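Local coordinates for protein enterochelin esterase (Salmonella enterica subsp. enterica serovar Typhimurium, PDB 3MGA) that probably hydrolyses the ester bonds of ferric enterobactin, the iron-loaded siderophore, through an alpha/beta-hydrolase domain that follows an E-set-like N-terminal domain, at residues A[308-313]-A[390-395]; A[344-349]-A[373-378]. One frame throughout, in Å; residues are numbered along the deposited sequence.

Contact 1 of 2, residues A[308-313]-A[390-395]; sequences CVLSQS and GGLTQG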
ATOM      1  N   CYS A 308      17.191  -6.118   7.862  1.00 47.53           N
ATOM      2  CA  CYS A 308      15.904  -6.641   7.416  1.00 46.20           C
ATOM      3  C   CYS A 308      15.177  -5.628   6.537  1.00 44.04           C
ATOM      4  O   CYS A 308      14.961  -4.487   6.933  1.00 43.45           O
ATOM      5  CB  CYS A 308      15.042  -7.004   8.631  1.00 46.48           C
ATOM      6  SG  CYS A 308      15.857  -8.143   9.802  0.96 49.85           S
ATOM      7  N   VAL A 309      14.813  -6.050   5.335  1.00 43.55           N
ATOM      8  CA  VAL A 309      14.102  -5.198   4.403  1.00 41.83           C
ATOM      9  C   VAL A 309      12.708  -5.756   4.120  1.00 41.51           C
ATOM     10  O   VAL A 309      12.517  -6.975   4.001  1.00 41.85           O
ATOM     11  CB  VAL A 309      14.863  -5.070   3.066  1.00 42.75           C
ATOM     12  CG1 VAL A 309      14.010  -4.370   2.026  1.00 40.62           C
ATOM     13  CG2 VAL A 309      16.183  -4.336   3.266  1.00 44.24           C
ATOM     14  N   LEU A 310      11.734  -4.849   4.058  1.00 39.55           N
ATOM     15  CA  LEU A 310      10.370  -5.191   3.729  1.00 38.03           C
ATOM     16  C   LEU A 310       9.913  -4.238   2.625  1.00 36.85           C
ATOM     17  O   LEU A 310       9.551  -3.084   2.888  1.00 34.93           O
ATOM     18  CB  LEU A 310       9.459  -5.116   4.956  1.00 37.62           C
ATOM     19  CG  LEU A 310       7.951  -5.327   4.703  1.00 39.21           C
ATOM     20  CD1 LEU A 310       7.698  -6.514   3.786  1.00 42.21           C
ATOM     21  CD2 LEU A 310       7.166  -5.471   6.024  1.00 37.85           C
ATOM     22  N   SER A 311       9.977  -4.718   1.386  1.00 36.23           N
ATOM     23  CA  SER A 311       9.552  -3.942   0.237  1.00 36.86           C
ATOM     24  C   SER A 311       8.227  -4.452  -0.308  1.00 36.87           C
ATOM     25  O   SER A 311       8.121  -5.611  -0.731  1.00 37.10           O
ATOM     26  CB  SER A 311      10.587  -3.982  -0.872  1.00 37.92           C
ATOM     27  OG  SER A 311      10.100  -3.284  -2.014  1.00 37.81           O
ATOM     28  N   GLN A 312       7.226  -3.579  -0.291  1.00 36.23           N
ATOM     29  CA  GLN A 312       5.897  -3.901  -0.795  1.00 37.35           C
ATOM     30  C   GLN A 312       5.700  -3.037  -2.036  1.00 37.90           C
ATOM     31  O   GLN A 312       5.849  -1.816  -1.967  1.00 37.72           O
ATOM     32  CB  GLN A 312       4.824  -3.576   0.251  1.00 37.12           C
ATOM     33  CG  GLN A 312       5.138  -4.111   1.646  1.00 36.57           C
ATOM     34  CD  GLN A 312       4.009  -3.912   2.639  1.00 34.96           C
ATOM     35  OE1 GLN A 312       4.160  -3.190   3.615  1.00 38.23           O
ATOM     36  NE2 GLN A 312       2.857  -4.525   2.370  1.00 34.97           N
ATOM     37  N   SER A 313       5.393  -3.673  -3.168  1.00 39.17           N
ATOM     38  CA  SER A 313       5.200  -2.968  -4.445  1.00 39.92           C
ATOM     39  C   SER A 313       6.367  -2.023  -4.744  1.00 39.94           C
ATOM     40  O   SER A 313       6.175  -0.899  -5.208  1.00 38.56           O
ATOM     41  CB  SER A 313       3.878  -2.201  -4.451  1.00 39.36           C
ATOM     42  OG  SER A 313       2.784  -3.081  -4.361  1.00 40.71           O
ATOM     43  N   GLY A 390      -1.834  -5.591   5.347  1.00 35.33           N
ATOM     44  CA  GLY A 390      -1.718  -6.984   5.781  1.00 35.49           C
ATOM     45  C   GLY A 390      -0.330  -7.541   5.550  1.00 34.90           C
ATOM     46  O   GLY A 390       0.179  -8.325   6.344  1.00 33.42           O
ATOM     47  N   GLY A 391       0.285  -7.146   4.444  1.00 35.83           N
ATOM     48  CA  GLY A 391       1.628  -7.616   4.121  1.00 36.08           C
ATOM     49  C   GLY A 391       2.650  -6.975   5.032  1.00 35.37           C
ATOM     50  O   GLY A 391       3.747  -7.508   5.235  1.00 35.28           O
ATOM     51  N   LEU A 392       2.284  -5.826   5.585  1.00 34.91           N
ATOM     52  CA  LEU A 392       3.170  -5.108   6.474  1.00 35.54           C
ATOM     53  C   LEU A 392       3.333  -5.958   7.744  1.00 35.10           C
ATOM     54  O   LEU A 392       4.450  -6.225   8.178  1.00 35.72           O
ATOM     55  CB  LEU A 392       2.587  -3.734   6.824  1.00 35.65           C
ATOM     56  CG  LEU A 392       3.564  -2.594   7.142  1.00 38.90           C
ATOM     57  CD1 LEU A 392       2.784  -1.428   7.789  1.00 39.35           C
ATOM     58  CD2 LEU A 392       4.701  -3.017   8.036  1.00 38.99           C
ATOM     59  N   THR A 393       2.216  -6.398   8.322  1.00 34.52           N
ATOM     60  CA  THR A 393       2.268  -7.190   9.549  1.00 34.82           C
ATOM     61  C   THR A 393       2.815  -8.586   9.298  1.00 34.94           C
ATOM     62  O   THR A 393       3.558  -9.118  10.130  1.00 34.45           O
ATOM     63  CB  THR A 393       0.901  -7.276  10.272  1.00 35.28           C
ATOM     64  OG1 THR A 393      -0.078  -7.858   9.402  1.00 34.09           O
ATOM     65  CG2 THR A 393       0.449  -5.903  10.717  1.00 33.57           C
ATOM     66  N   GLN A 394       2.455  -9.181   8.159  1.00 34.51           N
ATOM     67  CA  GLN A 394       2.960 -10.514   7.818  1.00 35.79           C
ATOM     68  C   GLN A 394       4.463 -10.461   7.554  1.00 35.14           C
ATOM     69  O   GLN A 394       5.198 -11.379   7.915  1.00 36.59           O
ATOM     70  CB  GLN A 394       2.238 -11.094   6.606  1.00 36.79           C
ATOM     71  CG  GLN A 394       2.735 -12.479   6.210  1.00 39.67           C
ATOM     72  CD  GLN A 394       2.524 -13.520   7.294  1.00 43.01           C
ATOM     73  OE1 GLN A 394       1.392 -13.913   7.587  1.00 44.12           O
ATOM     74  NE2 GLN A 394       3.622 -14.019   7.853  1.00 47.48           N
ATOM     75  N   GLY A 395       4.906  -9.378   6.925  1.00 35.01           N
ATOM     76  CA  GLY A 395       6.308  -9.172   6.611  1.00 35.42           C
ATOM     77  C   GLY A 395       7.174  -9.069   7.843  1.00 35.79           C
ATOM     78  O   GLY A 395       8.284  -9.569   7.859  1.00 35.74           O
TER

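Contact 2 of 2, residues A[344-349]-A[373-378]; sequences RIVLEA and SIFWRQ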
ATOM      1  N   ARG A 344      17.875 -10.143   5.332  1.00 44.54           N
ATOM      2  CA  ARG A 344      16.682 -10.969   5.246  1.00 43.33           C
ATOM      3  C   ARG A 344      15.754 -10.030   4.473  1.00 41.86           C
ATOM      4  O   ARG A 344      15.558  -8.890   4.876  1.00 41.01           O
ATOM      5  CB  ARG A 344      16.117 -11.343   6.618  1.00 42.53           C
ATOM      6  CG  ARG A 344      17.169 -11.440   7.732  1.00 44.78           C
ATOM      7  CD  ARG A 344      16.831 -12.420   8.878  1.00 46.02           C
ATOM      8  NE  ARG A 344      15.426 -12.849   8.954  1.00 45.21           N
ATOM      9  CZ  ARG A 344      15.009 -14.088   8.653  1.00 44.66           C
ATOM     10  NH1 ARG A 344      15.886 -15.038   8.304  1.00 46.79           N
ATOM     11  NH2 ARG A 344      13.724 -14.405   8.737  1.00 39.48           N
ATOM     12  N   ILE A 345      15.218 -10.477   3.346  1.00 42.08           N
ATOM     13  CA  ILE A 345      14.396  -9.600   2.525  1.00 42.47           C
ATOM     14  C   ILE A 345      13.035 -10.177   2.177  1.00 41.50           C
ATOM     15  O   ILE A 345      12.936 -11.311   1.714  1.00 42.09           O
ATOM     16  CB  ILE A 345      15.123  -9.264   1.193  1.00 43.80           C
ATOM     17  CG1 ILE A 345      16.540  -8.746   1.459  1.00 46.35           C
ATOM     18  CG2 ILE A 345      14.347  -8.261   0.405  1.00 42.18           C
ATOM     19  CD1 ILE A 345      17.311  -8.420   0.207  1.00 46.75           C
ATOM     20  N   VAL A 346      11.993  -9.398   2.456  1.00 39.82           N
ATOM     21  CA  VAL A 346      10.636  -9.754   2.101  1.00 39.27           C
ATOM     22  C   VAL A 346      10.360  -8.873   0.888  1.00 39.36           C
ATOM     23  O   VAL A 346      10.467  -7.645   0.956  1.00 37.29           O
ATOM     24  CB  VAL A 346       9.624  -9.461   3.214  1.00 39.26           C
ATOM     25  CG1 VAL A 346       8.190  -9.613   2.678  1.00 40.45           C
ATOM     26  CG2 VAL A 346       9.861 -10.371   4.411  1.00 39.52           C
ATOM     27  N   LEU A 347      10.044  -9.501  -0.231  1.00 39.58           N
ATOM     28  CA  LEU A 347       9.819  -8.773  -1.453  1.00 40.83           C
ATOM     29  C   LEU A 347       8.406  -9.108  -1.904  1.00 40.13           C
ATOM     30  O   LEU A 347       8.117 -10.226  -2.324  1.00 40.33           O
ATOM     31  CB  LEU A 347      10.891  -9.182  -2.467  1.00 42.39           C
ATOM     32  CG  LEU A 347      11.192  -8.273  -3.651  1.00 44.85           C
ATOM     33  CD1 LEU A 347      11.554  -6.874  -3.179  1.00 45.23           C
ATOM     34  CD2 LEU A 347      12.325  -8.874  -4.473  1.00 44.79           C
ATOM     35  N   GLU A 348       7.513  -8.136  -1.743  1.00 39.43           N
ATOM     36  CA  GLU A 348       6.114  -8.301  -2.087  1.00 39.32           C
ATOM     37  C   GLU A 348       5.696  -7.415  -3.248  1.00 39.07           C
ATOM     38  O   GLU A 348       6.178  -6.288  -3.391  1.00 39.56           O
ATOM     39  CB  GLU A 348       5.247  -7.994  -0.869  1.00 39.02           C
ATOM     40  CG  GLU A 348       3.767  -7.809  -1.184  1.00 42.71           C
ATOM     41  CD  GLU A 348       2.988  -7.328   0.009  1.00 47.79           C
ATOM     42  OE1 GLU A 348       3.115  -7.958   1.085  1.00 52.92           O
ATOM     43  OE2 GLU A 348       2.233  -6.334  -0.134  1.00 46.72           O
ATOM     44  N   ALA A 349       4.787  -7.942  -4.060  1.00 39.31           N
ATOM     45  CA  ALA A 349       4.246  -7.240  -5.223  1.00 40.40           C
ATOM     46  C   ALA A 349       2.969  -7.944  -5.666  1.00 40.58           C
ATOM     47  O   ALA A 349       2.844  -9.163  -5.520  1.00 42.01           O
ATOM     48  CB  ALA A 349       5.251  -7.211  -6.342  1.00 41.61           C
ATOM     49  N   SER A 373      18.682 -14.382   2.847  1.00 69.26           N
ATOM     50  CA  SER A 373      17.362 -14.996   2.977  1.00 65.91           C
ATOM     51  C   SER A 373      16.322 -14.075   2.337  1.00 61.66           C
ATOM     52  O   SER A 373      16.089 -12.981   2.827  1.00 59.81           O
ATOM     53  CB  SER A 373      17.045 -15.206   4.456  1.00 65.14           C
ATOM     54  OG  SER A 373      18.087 -15.928   5.091  1.00 67.25           O
ATOM     55  N   ILE A 374      15.716 -14.523   1.237  1.00 60.08           N
ATOM     56  CA  ILE A 374      14.721 -13.737   0.501  1.00 57.05           C
ATOM     57  C   ILE A 374      13.356 -14.411   0.545  1.00 54.56           C
ATOM     58  O   ILE A 374      13.246 -15.599   0.272  1.00 56.40           O
ATOM     59  CB  ILE A 374      15.085 -13.623  -0.999  1.00 58.55           C
ATOM     60  CG1 ILE A 374      16.544 -13.215  -1.199  1.00 60.79           C
ATOM     61  CG2 ILE A 374      14.148 -12.633  -1.699  1.00 57.89           C
ATOM     62  CD1 ILE A 374      16.866 -11.822  -0.715  1.00 61.41           C
ATOM     63  N   PHE A 375      12.320 -13.651   0.882  1.00 51.85           N
ATOM     64  CA  PHE A 375      10.954 -14.171   0.938  1.00 49.90           C
ATOM     65  C   PHE A 375      10.111 -13.546  -0.163  1.00 48.11           C
ATOM     66  O   PHE A 375       9.732 -12.391  -0.065  1.00 47.57           O
ATOM     67  CB  PHE A 375      10.302 -13.834   2.275  1.00 48.65           C
ATOM     68  CG  PHE A 375      11.015 -14.396   3.461  1.00 51.80           C
ATOM     69  CD1 PHE A 375      12.020 -13.673   4.086  1.00 54.27           C
ATOM     70  CD2 PHE A 375      10.671 -15.639   3.966  1.00 53.36           C
ATOM     71  CE1 PHE A 375      12.675 -14.185   5.183  1.00 56.86           C
ATOM     72  CE2 PHE A 375      11.319 -16.157   5.065  1.00 55.27           C
ATOM     73  CZ  PHE A 375      12.323 -15.435   5.674  1.00 58.37           C
ATOM     74  N   TRP A 376       9.809 -14.304  -1.207  1.00 48.46           N
ATOM     75  CA  TRP A 376       8.985 -13.789  -2.297  1.00 47.84           C
ATOM     76  C   TRP A 376       7.501 -13.980  -1.961  1.00 46.40           C
ATOM     77  O   TRP A 376       7.081 -15.083  -1.629  1.00 47.36           O
ATOM     78  CB  TRP A 376       9.338 -14.486  -3.618  1.00 49.38           C
ATOM     79  CG  TRP A 376       8.510 -14.019  -4.759  1.00 48.33           C
ATOM     80  CD1 TRP A 376       7.420 -14.639  -5.282  1.00 48.89           C
ATOM     81  CD2 TRP A 376       8.676 -12.802  -5.499  1.00 49.01           C
ATOM     82  NE1 TRP A 376       6.900 -13.893  -6.314  1.00 49.09           N
ATOM     83  CE2 TRP A 376       7.650 -12.760  -6.468  1.00 48.37           C
ATOM     84  CE3 TRP A 376       9.597 -11.751  -5.443  1.00 50.79           C
ATOM     85  CZ2 TRP A 376       7.520 -11.713  -7.379  1.00 48.97           C
ATOM     86  CZ3 TRP A 376       9.464 -10.701  -6.349  1.00 52.43           C
ATOM     87  CH2 TRP A 376       8.431 -10.695  -7.307  1.00 50.93           C
ATOM     88  N   ARG A 377       6.721 -12.906  -2.045  0.50 45.10           N
ATOM     89  CA  ARG A 377       5.288 -12.963  -1.749  0.50 44.45           C
ATOM     90  C   ARG A 377       4.458 -12.293  -2.850  0.50 44.54           C
ATOM     91  O   ARG A 377       4.550 -11.086  -3.057  0.50 44.36           O
ATOM     92  CB  ARG A 377       4.990 -12.321  -0.384  0.50 42.52           C
ATOM     93  CG  ARG A 377       5.562 -13.091   0.832  0.50 42.73           C
ATOM     94  CD  ARG A 377       4.967 -14.506   0.913  0.50 44.57           C
ATOM     95  NE  ARG A 377       5.401 -15.279   2.078  0.50 41.89           N
ATOM     96  CZ  ARG A 377       6.483 -16.052   2.112  0.50 41.68           C
ATOM     97  NH1 ARG A 377       7.278 -16.147   1.052  0.50 38.35           N
ATOM     98  NH2 ARG A 377       6.784 -16.717   3.217  0.50 43.56           N
ATOM     99  N   GLN A 378       3.655 -13.091  -3.550  1.00 45.54           N
ATOM    100  CA  GLN A 378       2.783 -12.601  -4.622  1.00 46.34           C
ATOM    101  C   GLN A 378       1.438 -12.332  -3.995  1.00 44.89           C
ATOM    102  O   GLN A 378       0.952 -13.141  -3.210  1.00 44.84           O
ATOM    103  CB  GLN A 378       2.580 -13.640  -5.717  1.00 49.17           C
ATOM    104  CG  GLN A 378       3.839 -14.064  -6.400  1.00 54.77           C
ATOM    105  CD  GLN A 378       3.605 -15.061  -7.518  1.00 60.45           C
ATOM    106  OE1 GLN A 378       2.467 -15.304  -7.932  1.00 63.41           O
ATOM    107  NE2 GLN A 378       4.687 -15.642  -8.017  1.00 63.10           N
TER

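Contact 1 of 2, residues A[308-313]-A[390-395]
Leu310 lays its CD2 methyl against the turn of helix that runs from Gly391 to Gly395, 3.5 Å from Leu392 O and 3.8 Å from Gly395 CA. Its CG stands anti to the backbone N, beside the carbonyl carbon (chi1 174°), and a chi2 of 45° then sets the two methyls, CD2 also meeting the CD2 of Leu392 at 4.0 Å. Gly391 and Gly395 present bare backbone to the strand, the first to Gln312 NE2 and the second to Leu310 CD2. Extended beyond CG, Gln312 crosses Leu392 at about a right angle, its OE1 lying 3.6 Å from Leu392 CB. On the other branch, NE2 comes to 3.6 Å from Gly391 C without bonding across the contact; it is gripped instead by Trp388 O, one turn back in the same helix, and by Glu348 OE2, while OE1 takes a weak bond from Gln288. A buried amide is thereby satisfied beside the Gly287-Ser289-Gly291 stretch, whose pattern is consistent with a nucleophile elbow. Strand 308-312 and the helix run nearly antiparallel, their axes 9.4 Å apart, with strands 284-288 and 344-350 flanking the former and helix 385-399 lying over one face of the sheet.

Contact 2 of 2, residues A[344-349]-A[373-378]
Phe375 CG lies anti to its carbonyl carbon, and in Arg344 the bend at chi3 (-16°) turns NE back while chi4 (109°) sets the guanidinium beside that ring. This pairing joins the two parallel strands of a right-handed beta-alpha-beta crossover, strand 344-350, helix 354-367 and strand 373-379, at one end of the alpha/beta-hydrolase sheet. Arg344 NH2 reaches the ring edge, 3.5 Å from Phe375 CZ, with the two planes 67° apart, and Leu398 O and Leu399 O at the end of helix 385-399 fix the guanidinium from outside. Val346 CG2 packs on Phe375 CD1 along the same face of the sheet. On the opposite face, turned to helix 354-367, Ile345 and Ile374 lie side by side with their CD1 methyls 3.6 Å apart, and Leu347 CD2 meets the six-membered ring of Trp376 in its plane, 3.9 Å from CZ3. Backbone bonds join the strands in parallel register, from Ile345 N to Ser373 O at 2.7 Å through to a weak one from Ala349 N to Arg377 O at 3.3 Å. Leu347 O does double duty: it accepts the N-H of Arg377 at 3.0 Å while sitting 3.6 Å above the Trp376 ring plane, offset toward the rim.

Contact 1 and contact 2 have centres about 8 Å apart and share one mixed sheet, in which strands 308-312, 344-350 and 373-379 are consecutive parallel neighbours. Along the chain contact 2 is nested within contact 1: strand 308-312 comes first, the pair 344-349 and 373-378 follows, and helix 385-399 then returns over the sheet to close the larger loop. The two meet directly, with probable hydrogen bonds from Glu348 N to Ser311 O at 2.8 Å and from Ser313 N to Glu348 O at 2.7 Å. Together they build one flank of the putative esterase domain, where helix 385-399 covers the sheet face carrying Leu310 and Val346, and 373-379 is the outermost strand on that side.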